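Local atomic coordinates of MATE family efflux transporter (Vibrio cholerae, PDB entry 6IDP), a protein that probably exports drugs and other toxic compounds across the bacterial membrane as a multidrug efflux transporter whose conformational change depends on protons. Residues 248-253 and 388-393; 148-153 and 205-210; 294-297 and 301-304; 104-109 and 136-141. One frame throughout, in Å; residues are numbered along the deposited sequence.

Contact 1 (248-253 and 388-393); sequences PLSSMF and LRLFAF
Phe391 reaches out of helix 379-435 to lay its ring edge against Leu249 and Phe253 on helix 226-259. Its CG stands anti to the carbonyl carbon (chi1 -60°), which carries the ring across the gap. Working outward from CB, the ring first has Leu390 CB of its own helix over one face. Further out, Phe391 CE1 lies 4.1 Å from Phe253 CE2, the two side chains crossing at about a right angle. At the tip, Phe391 CZ meets Leu249 CD1 at 3.7 Å, the methyl sitting at the ring edge and in its plane. Beside this cluster Leu390 CD1 packs on Ser250 CB at 3.5 Å. A water joins Ser250 OG to Arg389 NH1; its separation from OG, modelled at 2.5 Å, is unusually short and of doubtful length, and its bond from NH1 is weak at 3.4 Å. Arg389 NH2 donates to Asn418 OD1, and the guanidinium makes a cation-pi contact with Tyr394. A wider pi-type turn, closed by a weak bond from Phe393 N to Leu388 O, interrupts the regular helix here. With segment axes 28° apart, helices 226-259 and 379-435 pack side by side in the second MatE half of the helical MATE fold.

Contact 2 (148-153 and 205-210); sequences YFYYSV and AIVAPK. With OLC ((2R)-2,3-dihydroxypropyl (9Z)-octadec-9-enoate), chain B; OLC ((2R)-2,3-dihydroxypropyl (9Z)-octadec-9-enoate), chain K.
The ring of Tyr150 takes Ala208 over one face, where Ala208 CA sits 3.9 Å from Tyr150 CE1, while Val207 CG1 approaches the same ring obliquely. Towards the phenol end, Ala208 CB lies 3.7 Å from Tyr150 CZ and equally near the hydroxyl oxygen. Two further rings on 148-153 border a bound monoolein chain: its terminal C18 comes to 3.6 Å from Tyr151 CE2, and its C8 approaches Tyr148 OH at 3.7 Å, both ring approaches being oblique. Tyr151 also rests on Pro163, Leu166 and Met167.

At its root, Tyr150 CB touches Val207 CG1 at 3.7 Å. Val207 has turned CG1 between its backbone N and carbonyl carbon (chi1 69°), and that branch, with CG2 anti to the N, is the one directed at the tyrosine. Helices 124-156 and 189-213 run here in the same general direction, and helix 161-184, which follows one and precedes the other, touches both through Leu166, a three-helix grouping within the bundle of this MATE transporter.

Ser152 binds Tyr148 O twice, from N at 2.9 Å and from OG at 3.0 Å, the two donors arriving on opposite faces of the carbonyl plane. On the other helix the N of Pro209 cannot bond to the preceding turn, and the helix kinks. A second monoolein runs beside Ala205 and Pro209, its C15 lying 3.7 Å from Ala205 O and its C12 near Pro209 CG.

Contact 3 (294-297 and 301-304); sequences IGRM and KEIT. With OLC ((2R)-2,3-dihydroxypropyl (9Z)-octadec-9-enoate), chain H.
Met297 O accepts the backbone N of Glu302 at 2.8 Å, the 6→1 bond of a Schellman motif that ends the helix carrying 294-297. The donor stands 23° from the carbonyl plane, and the N-H...O angle is 144°. Lys301 N lies only 3.0 Å from the same Met297 O, but its angle is too poor for a bond. Lys301 is the first residue beyond the helix, and its positive phi, together with the two bonds back into the last turn, defines the motif. Glu302 follows at the N-cap position of the next helix and centres an inverse gamma turn, in which Ile303 N bonds weakly to Lys301 O.

The side chain of Glu302 adds a salt bridge. Arg296 NH2 gives OE1 a weak bond of 3.4 Å at the edge of the guanidinium, and Arg296 NH1 stands 3.6 Å from OE2; with the two planes 62° apart, the groups do not meet as a flat bidentate pair. OE1 has a second weak partner in His305 ND1 and also touches Met297 CG at 3.5 Å. Lys301 NZ is satisfied by Leu438 O, in what is probably a C-terminal tag remnant.

A monoolein chain lies alongside Ile303 and Thr304. The sharp turn joins helix 281-299 to helix 303-330: Met297 packs against His305, Ile306 and Leu309 on the second of these, and Ile294 reaches its Val310 one turn deeper.

Contact 4 (104-109 and 136-141); sequences LIALVL and WWLASA. With OLC ((2R)-2,3-dihydroxypropyl (9Z)-octadec-9-enoate), chain R.
Leu138 projects from helix 124-156 onto Ala106 and Leu109 of helix 84-111. These are two transmembrane helices of the MATE fold, running roughly antiparallel here and connected in the chain through the short helix 113-119. The small Ala106 side chain lets the backbones come close, and its CA is 5.9 Å from the CA of Leu138.

The packing across the pair is apolar, and one leucine carries most of it. CG of Leu138 lies anti to the carbonyl carbon (chi1 -79°), and both of its methyls then face helix 84-111. CD2 lies 4.1 Å from Ala106 CB and 4.4 Å from Leu109 CD1, a looser touch. The other methyl, CD1, comes against the backbone, 3.3 Å from Ala106 O.

Contacts with helix 54-80 extend this core. Leu109 and Trp137 both rest on Ile56 of that helix, so that a third helix bridges the two segments. On the far side of helix 124-156, Trp136 and Ser140 turn to helix 189-213.

Lipid contacts form a separate group. A monoolein tail runs beside both helices, with its C14 lying 3.7 Å from Ala106 CB and its C13 near Leu138 CB. The CB of Leu107 points away from helix 124-156. Beyond it, CG anti to the backbone N (chi1 170°) sets the branch against the tail, where Leu107 CD1 lies 3.6 Å from the lipid's double-bond carbon C9.

In the fold
Along the chain, contact 4 closes first, then contact 2, and the long span between the segments of contact 1 contains contact 3. Contacts 2 and 4 share helix 124-156, and their centres are about 20 Å apart. Helices 189-213 and 226-259, which follow each other in the chain, carry one segment each of contacts 2 and 1; those contacts lie on opposite sides of the chain's centre, with centres about 34 Å apart. No two contacts touch. Contact 4 lies in the first MatE half and contacts 1 and 3 in the second, consistent with the two-lobed MATE fold of this almost wholly helical transporter, crystallised in its straight form.

Contact 1 (248-253 and 388-393)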
# COMPACT_ATOMS: atom_id res chain seq x y z
N PRO A 248 -6.82 -5.34 -7.89
CA PRO A 248 -8.20 -5.14 -8.36
C PRO A 248 -8.74 -6.31 -9.16
O PRO A 248 -9.93 -6.64 -9.05
CB PRO A 248 -8.09 -3.89 -9.23
CG PRO A 248 -6.99 -3.12 -8.63
CD PRO A 248 -5.99 -4.15 -8.15
N LEU A 249 -7.89 -6.93 -9.98
CA LEU A 249 -8.29 -8.11 -10.74
C LEU A 249 -8.59 -9.26 -9.79
O LEU A 249 -9.54 -10.02 -10.00
CB LEU A 249 -7.21 -8.51 -11.74
CG LEU A 249 -6.70 -7.42 -12.69
CD1 LEU A 249 -5.78 -8.01 -13.74
CD2 LEU A 249 -7.87 -6.69 -13.34
N SER A 250 -7.77 -9.39 -8.75
CA SER A 250 -7.98 -10.38 -7.70
C SER A 250 -9.39 -10.32 -7.14
O SER A 250 -10.04 -11.35 -6.96
CB SER A 250 -6.96 -10.19 -6.58
OG SER A 250 -7.26 -11.02 -5.47
N SER A 251 -9.85 -9.11 -6.85
CA SER A 251 -11.17 -8.92 -6.28
C SER A 251 -12.27 -9.23 -7.30
O SER A 251 -13.31 -9.78 -6.95
CB SER A 251 -11.33 -7.49 -5.76
OG SER A 251 -10.34 -7.20 -4.79
N MET A 252 -12.02 -8.89 -8.56
CA MET A 252 -12.99 -9.13 -9.63
C MET A 252 -13.28 -10.61 -9.84
O MET A 252 -14.44 -11.01 -9.95
CB MET A 252 -12.50 -8.51 -10.94
CG MET A 252 -12.79 -7.03 -11.08
SD MET A 252 -12.41 -6.41 -12.73
CE MET A 252 -13.30 -7.59 -13.73
N PHE A 253 -12.23 -11.43 -9.91
CA PHE A 253 -12.40 -12.87 -10.03
C PHE A 253 -13.06 -13.43 -8.77
O PHE A 253 -13.93 -14.30 -8.84
CB PHE A 253 -11.05 -13.56 -10.27
CG PHE A 253 -10.49 -13.37 -11.66
CD1 PHE A 253 -10.85 -14.23 -12.69
CD2 PHE A 253 -9.60 -12.34 -11.93
CE1 PHE A 253 -10.33 -14.06 -13.96
CE2 PHE A 253 -9.08 -12.17 -13.20
CZ PHE A 253 -9.45 -13.03 -14.22
N LEU A 388 2.64 -14.18 -10.33
CA LEU A 388 2.57 -15.61 -10.02
C LEU A 388 1.67 -15.86 -8.82
O LEU A 388 0.86 -16.78 -8.83
CB LEU A 388 3.97 -16.16 -9.73
CG LEU A 388 4.83 -16.54 -10.94
CD1 LEU A 388 6.20 -17.01 -10.48
CD2 LEU A 388 4.14 -17.62 -11.76
N ARG A 389 1.83 -15.03 -7.79
CA ARG A 389 1.02 -15.12 -6.58
C ARG A 389 -0.47 -15.07 -6.93
O ARG A 389 -1.27 -15.83 -6.40
CB ARG A 389 1.37 -13.99 -5.61
CG ARG A 389 0.70 -14.10 -4.25
CD ARG A 389 -0.55 -13.24 -4.14
NE ARG A 389 -1.41 -13.69 -3.05
CZ ARG A 389 -2.43 -13.00 -2.57
NH1 ARG A 389 -2.73 -11.81 -3.08
NH2 ARG A 389 -3.16 -13.49 -1.58
N LEU A 390 -0.82 -14.17 -7.85
CA LEU A 390 -2.21 -13.95 -8.20
C LEU A 390 -2.80 -15.02 -9.10
O LEU A 390 -3.76 -15.69 -8.74
CB LEU A 390 -2.35 -12.59 -8.89
CG LEU A 390 -3.36 -11.65 -8.25
CD1 LEU A 390 -4.47 -12.45 -7.58
CD2 LEU A 390 -2.67 -10.72 -7.25
N PHE A 391 -2.21 -15.17 -10.28
CA PHE A 391 -2.85 -15.93 -11.35
C PHE A 391 -2.41 -17.39 -11.40
O PHE A 391 -3.12 -18.22 -11.97
CB PHE A 391 -2.58 -15.25 -12.70
CG PHE A 391 -3.12 -13.85 -12.77
CD1 PHE A 391 -4.48 -13.62 -12.89
CD2 PHE A 391 -2.26 -12.76 -12.71
CE1 PHE A 391 -4.97 -12.33 -12.96
CE2 PHE A 391 -2.75 -11.47 -12.78
CZ PHE A 391 -4.11 -11.25 -12.90
N ALA A 392 -1.26 -17.70 -10.82
CA ALA A 392 -0.76 -19.08 -10.83
C ALA A 392 -1.15 -19.84 -9.56
O ALA A 392 -1.40 -21.05 -9.61
CB ALA A 392 0.75 -19.09 -11.00
N PHE A 393 -1.21 -19.13 -8.44
CA PHE A 393 -1.38 -19.78 -7.14
C PHE A 393 -2.71 -19.46 -6.45
O PHE A 393 -3.51 -20.36 -6.20
CB PHE A 393 -0.22 -19.39 -6.22
CG PHE A 393 1.13 -19.67 -6.81
CD1 PHE A 393 1.37 -20.85 -7.49
CD2 PHE A 393 2.16 -18.75 -6.69
CE1 PHE A 393 2.61 -21.12 -8.04
CE2 PHE A 393 3.40 -19.01 -7.24
CZ PHE A 393 3.63 -20.19 -7.91
O HOH W 1 -5.83 -10.53 -3.50

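Contact 2 (148-153 and 205-210)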
# COMPACT_ATOMS: atom_id res chain seq x y z
N TYR A 148 2.78 12.27 -0.10
CA TYR A 148 3.35 10.93 -0.17
C TYR A 148 4.71 10.93 -0.85
O TYR A 148 5.61 10.18 -0.46
CB TYR A 148 2.39 9.98 -0.90
CG TYR A 148 2.87 8.54 -0.90
CD1 TYR A 148 2.67 7.72 0.20
CD2 TYR A 148 3.52 8.01 -2.00
CE1 TYR A 148 3.10 6.41 0.21
CE2 TYR A 148 3.96 6.69 -2.01
CZ TYR A 148 3.75 5.90 -0.90
OH TYR A 148 4.18 4.59 -0.89
N PHE A 149 4.87 11.76 -1.88
CA PHE A 149 6.14 11.85 -2.59
C PHE A 149 7.22 12.45 -1.70
O PHE A 149 8.38 12.03 -1.75
CB PHE A 149 5.99 12.68 -3.88
CG PHE A 149 5.03 12.08 -4.87
CD1 PHE A 149 4.91 10.71 -5.01
CD2 PHE A 149 4.24 12.90 -5.67
CE1 PHE A 149 4.03 10.16 -5.93
CE2 PHE A 149 3.35 12.36 -6.58
CZ PHE A 149 3.24 10.99 -6.72
N TYR A 150 6.85 13.43 -0.88
CA TYR A 150 7.77 13.97 0.11
C TYR A 150 8.16 12.90 1.12
O TYR A 150 9.32 12.80 1.52
CB TYR A 150 7.15 15.17 0.85
CG TYR A 150 7.27 16.49 0.12
CD1 TYR A 150 8.51 17.09 -0.07
CD2 TYR A 150 6.15 17.15 -0.35
CE1 TYR A 150 8.63 18.30 -0.72
CE2 TYR A 150 6.25 18.36 -1.01
CZ TYR A 150 7.49 18.93 -1.19
OH TYR A 150 7.60 20.14 -1.84
N TYR A 151 7.18 12.09 1.52
CA TYR A 151 7.42 10.98 2.44
C TYR A 151 8.41 9.98 1.84
O TYR A 151 9.24 9.42 2.55
CB TYR A 151 6.11 10.25 2.78
CG TYR A 151 5.18 11.00 3.71
CD1 TYR A 151 5.60 12.14 4.38
CD2 TYR A 151 3.88 10.55 3.92
CE1 TYR A 151 4.75 12.82 5.23
CE2 TYR A 151 3.02 11.23 4.77
CZ TYR A 151 3.46 12.36 5.42
OH TYR A 151 2.60 13.03 6.26
N SER A 152 8.30 9.77 0.53
CA SER A 152 9.16 8.83 -0.17
C SER A 152 10.60 9.34 -0.25
O SER A 152 11.54 8.55 -0.19
CB SER A 152 8.62 8.56 -1.58
OG SER A 152 7.33 7.98 -1.51
N VAL A 153 10.77 10.65 -0.38
CA VAL A 153 12.09 11.25 -0.37
C VAL A 153 12.73 11.13 1.02
O VAL A 153 13.91 10.82 1.14
CB VAL A 153 12.05 12.72 -0.83
CG1 VAL A 153 13.40 13.39 -0.62
CG2 VAL A 153 11.63 12.81 -2.29
N ALA A 205 3.03 21.65 4.21
CA ALA A 205 3.63 22.88 4.73
C ALA A 205 4.71 22.59 5.77
O ALA A 205 5.62 23.39 5.95
CB ALA A 205 2.55 23.77 5.33
N ILE A 206 4.61 21.45 6.44
CA ILE A 206 5.57 21.09 7.48
C ILE A 206 6.77 20.31 6.93
O ILE A 206 7.92 20.59 7.30
CB ILE A 206 4.90 20.25 8.59
CG1 ILE A 206 3.87 21.09 9.34
CG2 ILE A 206 5.94 19.72 9.57
CD1 ILE A 206 3.12 20.34 10.41
N VAL A 207 6.52 19.36 6.04
CA VAL A 207 7.57 18.44 5.60
C VAL A 207 8.49 19.05 4.52
O VAL A 207 9.68 18.74 4.47
CB VAL A 207 6.98 17.11 5.07
CG1 VAL A 207 6.22 17.31 3.76
CG2 VAL A 207 8.07 16.06 4.91
N ALA A 208 7.93 19.92 3.68
CA ALA A 208 8.68 20.48 2.57
C ALA A 208 9.87 21.36 3.00
O ALA A 208 10.96 21.23 2.45
CB ALA A 208 7.75 21.27 1.64
N PRO A 209 9.67 22.26 3.99
CA PRO A 209 10.86 23.02 4.41
C PRO A 209 11.90 22.16 5.13
O PRO A 209 13.08 22.47 5.08
CB PRO A 209 10.29 24.08 5.35
CG PRO A 209 8.98 23.54 5.81
CD PRO A 209 8.45 22.76 4.65
N LYS A 210 11.45 21.10 5.80
CA LYS A 210 12.37 20.19 6.48
C LYS A 210 13.20 19.42 5.46
O LYS A 210 14.41 19.23 5.64
CB LYS A 210 11.61 19.24 7.39
CG LYS A 210 11.22 19.84 8.74
CD LYS A 210 10.11 19.03 9.40
CE LYS A 210 10.03 19.31 10.90
NZ LYS A 210 9.95 20.77 11.19
C18 OLC B . -0.43 10.85 3.90
C10 OLC B . -0.90 4.36 1.20
C9 OLC B . -0.05 3.36 1.49
C17 OLC B . -0.20 10.15 2.58
C11 OLC B . -0.65 5.26 0.01
C8 OLC B . 1.17 3.11 0.63
C16 OLC B . -1.28 10.56 1.60
C12 OLC B . -1.63 6.41 0.02
C15 OLC B . -1.57 9.43 0.64
C13 OLC B . -1.64 7.06 1.38
C14 OLC B . -2.40 8.37 1.33
C18 OLC K . 0.84 24.90 9.78
C17 OLC K . 1.84 25.32 8.73
C16 OLC K . 3.19 25.56 9.37
C12 OLC K . 7.97 26.50 8.45
C15 OLC K . 4.20 25.93 8.31
C13 OLC K . 6.57 26.48 7.87
C14 OLC K . 5.58 26.04 8.92

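Contact 3 (294-297 and 301-304)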
# COMPACT_ATOMS: atom_id res chain seq x y z
N ILE A 294 17.75 -1.51 2.27
CA ILE A 294 18.30 -2.40 1.25
C ILE A 294 18.97 -1.63 0.12
O ILE A 294 20.09 -1.95 -0.29
CB ILE A 294 17.22 -3.33 0.66
CG1 ILE A 294 16.61 -4.22 1.74
CG2 ILE A 294 17.80 -4.20 -0.45
CD1 ILE A 294 17.60 -5.17 2.38
N GLY A 295 18.28 -0.60 -0.37
CA GLY A 295 18.78 0.21 -1.47
C GLY A 295 20.09 0.90 -1.15
O GLY A 295 21.02 0.90 -1.96
N ARG A 296 20.16 1.49 0.04
CA ARG A 296 21.38 2.16 0.48
C ARG A 296 22.53 1.17 0.62
O ARG A 296 23.66 1.46 0.23
CB ARG A 296 21.15 2.90 1.80
CG ARG A 296 22.27 3.88 2.15
CD ARG A 296 22.31 4.20 3.64
NE ARG A 296 22.47 2.99 4.45
CZ ARG A 296 23.63 2.37 4.63
NH1 ARG A 296 24.74 2.83 4.07
NH2 ARG A 296 23.68 1.27 5.38
N MET A 297 22.23 -0.00 1.18
CA MET A 297 23.25 -1.02 1.39
C MET A 297 23.78 -1.55 0.06
O MET A 297 24.98 -1.82 -0.07
CB MET A 297 22.70 -2.17 2.25
CG MET A 297 22.62 -1.85 3.73
SD MET A 297 21.95 -3.19 4.74
CE MET A 297 20.55 -3.68 3.76
N LYS A 301 27.66 -1.37 -1.34
CA LYS A 301 28.20 -2.73 -1.47
C LYS A 301 28.22 -3.50 -0.15
O LYS A 301 29.05 -4.39 0.04
CB LYS A 301 29.61 -2.69 -2.06
CG LYS A 301 29.63 -2.28 -3.52
CD LYS A 301 28.74 -3.19 -4.32
CE LYS A 301 28.59 -2.72 -5.75
NZ LYS A 301 27.59 -3.57 -6.45
N GLU A 302 27.30 -3.18 0.76
CA GLU A 302 27.14 -3.94 1.99
C GLU A 302 26.27 -5.17 1.73
O GLU A 302 25.16 -5.28 2.25
CB GLU A 302 26.53 -3.08 3.09
CG GLU A 302 27.34 -1.83 3.43
CD GLU A 302 26.68 -0.98 4.50
OE1 GLU A 302 25.75 -1.47 5.18
OE2 GLU A 302 27.10 0.19 4.67
N ILE A 303 26.79 -6.10 0.92
CA ILE A 303 25.99 -7.23 0.45
C ILE A 303 25.72 -8.27 1.54
O ILE A 303 24.64 -8.86 1.58
CB ILE A 303 26.68 -7.91 -0.76
CG1 ILE A 303 27.02 -6.87 -1.83
CG2 ILE A 303 25.78 -9.00 -1.34
CD1 ILE A 303 25.84 -6.01 -2.25
N THR A 304 26.69 -8.49 2.42
CA THR A 304 26.48 -9.39 3.55
C THR A 304 25.32 -8.92 4.42
O THR A 304 24.45 -9.71 4.79
CB THR A 304 27.74 -9.50 4.44
OG1 THR A 304 28.83 -10.02 3.67
CG2 THR A 304 27.47 -10.43 5.62
C18 OLC H . 21.45 -19.09 -2.76
C10 OLC H . 26.91 -12.73 -0.76
C9 OLC H . 27.17 -12.44 0.53
C17 OLC H . 21.14 -17.63 -3.02
C11 OLC H . 26.68 -14.16 -1.21
C8 OLC H . 27.23 -13.52 1.59
C16 OLC H . 22.30 -16.75 -2.59
C12 OLC H . 25.92 -14.19 -2.52
C7 OLC H . 26.60 -13.02 2.87
C15 OLC H . 23.33 -16.66 -3.69
C13 OLC H . 24.68 -15.05 -2.36
C6 OLC H . 26.07 -14.18 3.68
C14 OLC H . 24.01 -15.30 -3.69
C5 OLC H . 24.95 -13.72 4.59
C4 OLC H . 24.09 -14.90 5.00

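Contact 4 (104-109 and 136-141)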
# COMPACT_ATOMS: atom_id res chain seq x y z
N LEU A 104 -2.00 16.13 -14.43
CA LEU A 104 -2.47 15.71 -15.75
C LEU A 104 -3.50 14.59 -15.63
O LEU A 104 -4.53 14.61 -16.30
CB LEU A 104 -1.31 15.26 -16.63
CG LEU A 104 -0.43 16.35 -17.23
CD1 LEU A 104 0.66 15.74 -18.10
CD2 LEU A 104 -1.27 17.34 -18.03
N ILE A 105 -3.22 13.61 -14.77
CA ILE A 105 -4.15 12.51 -14.54
C ILE A 105 -5.48 13.02 -14.01
O ILE A 105 -6.54 12.66 -14.52
CB ILE A 105 -3.58 11.47 -13.55
CG1 ILE A 105 -2.34 10.79 -14.14
CG2 ILE A 105 -4.62 10.42 -13.23
CD1 ILE A 105 -2.63 9.93 -15.35
N ALA A 106 -5.43 13.88 -13.00
CA ALA A 106 -6.63 14.43 -12.39
C ALA A 106 -7.49 15.19 -13.41
O ALA A 106 -8.71 15.10 -13.38
CB ALA A 106 -6.27 15.34 -11.23
N LEU A 107 -6.83 15.92 -14.30
CA LEU A 107 -7.51 16.70 -15.32
C LEU A 107 -8.30 15.82 -16.30
O LEU A 107 -9.46 16.10 -16.58
CB LEU A 107 -6.51 17.56 -16.10
CG LEU A 107 -7.01 18.26 -17.36
CD1 LEU A 107 -8.18 19.18 -17.04
CD2 LEU A 107 -5.89 19.03 -18.03
N VAL A 108 -7.66 14.77 -16.81
CA VAL A 108 -8.30 13.92 -17.81
C VAL A 108 -9.38 13.04 -17.19
O VAL A 108 -10.31 12.62 -17.87
CB VAL A 108 -7.28 13.04 -18.55
CG1 VAL A 108 -6.14 13.89 -19.10
CG2 VAL A 108 -6.73 11.95 -17.65
N LEU A 109 -9.27 12.77 -15.89
CA LEU A 109 -10.26 11.96 -15.20
C LEU A 109 -11.56 12.73 -15.01
O LEU A 109 -12.64 12.17 -15.18
CB LEU A 109 -9.72 11.48 -13.85
CG LEU A 109 -8.61 10.42 -13.90
CD1 LEU A 109 -8.20 9.99 -12.51
CD2 LEU A 109 -9.05 9.23 -14.74
N TRP A 136 -13.34 18.78 -5.67
CA TRP A 136 -12.70 18.79 -4.37
C TRP A 136 -11.89 17.52 -4.13
O TRP A 136 -10.79 17.58 -3.58
CB TRP A 136 -13.74 18.96 -3.26
CG TRP A 136 -14.48 20.26 -3.31
CD1 TRP A 136 -15.75 20.46 -3.78
CD2 TRP A 136 -14.00 21.53 -2.87
NE1 TRP A 136 -16.09 21.79 -3.66
CE2 TRP A 136 -15.03 22.47 -3.11
CE3 TRP A 136 -12.80 21.98 -2.31
CZ2 TRP A 136 -14.90 23.82 -2.80
CZ3 TRP A 136 -12.67 23.32 -2.00
CH2 TRP A 136 -13.71 24.22 -2.24
N TRP A 137 -12.43 16.38 -4.54
CA TRP A 137 -11.79 15.11 -4.23
C TRP A 137 -10.50 14.88 -5.02
O TRP A 137 -9.52 14.40 -4.46
CB TRP A 137 -12.75 13.94 -4.48
CG TRP A 137 -12.12 12.65 -4.08
CD1 TRP A 137 -12.12 12.10 -2.83
CD2 TRP A 137 -11.34 11.78 -4.91
NE1 TRP A 137 -11.40 10.92 -2.84
CE2 TRP A 137 -10.91 10.71 -4.10
CE3 TRP A 137 -10.97 11.81 -6.25
CZ2 TRP A 137 -10.14 9.67 -4.60
CZ3 TRP A 137 -10.20 10.77 -6.75
CH2 TRP A 137 -9.79 9.72 -5.92
N LEU A 138 -10.50 15.21 -6.30
CA LEU A 138 -9.29 15.08 -7.11
C LEU A 138 -8.21 16.02 -6.59
O LEU A 138 -7.02 15.71 -6.64
CB LEU A 138 -9.58 15.37 -8.59
CG LEU A 138 -10.21 14.21 -9.37
CD1 LEU A 138 -10.70 14.68 -10.73
CD2 LEU A 138 -9.22 13.07 -9.51
N ALA A 139 -8.63 17.17 -6.07
CA ALA A 139 -7.71 18.13 -5.46
C ALA A 139 -7.07 17.54 -4.21
O ALA A 139 -5.90 17.76 -3.93
CB ALA A 139 -8.43 19.42 -5.13
N SER A 140 -7.86 16.78 -3.45
CA SER A 140 -7.38 16.10 -2.26
C SER A 140 -6.46 14.94 -2.63
O SER A 140 -5.52 14.63 -1.91
CB SER A 140 -8.55 15.59 -1.41
OG SER A 140 -9.21 14.52 -2.06
N ALA A 141 -6.75 14.31 -3.77
CA ALA A 141 -5.92 13.21 -4.25
C ALA A 141 -4.54 13.72 -4.66
O ALA A 141 -3.52 13.07 -4.40
CB ALA A 141 -6.60 12.50 -5.41
C18 OLC R . -3.61 20.44 -8.82
C10 OLC R . -9.68 20.29 -13.76
C9 OLC R . -10.28 21.01 -14.73
C17 OLC R . -4.96 19.89 -8.43
C11 OLC R . -10.43 19.91 -12.50
C8 OLC R . -11.72 21.45 -14.61
C16 OLC R . -5.60 19.24 -9.64
C12 OLC R . -9.89 18.60 -11.96
C7 OLC R . -12.14 22.18 -15.87
C15 OLC R . -7.09 19.06 -9.41
C13 OLC R . -9.26 18.82 -10.60
C6 OLC R . -13.64 22.12 -16.00
C14 OLC R . -7.75 18.70 -10.73
C5 OLC R . -14.02 21.88 -17.45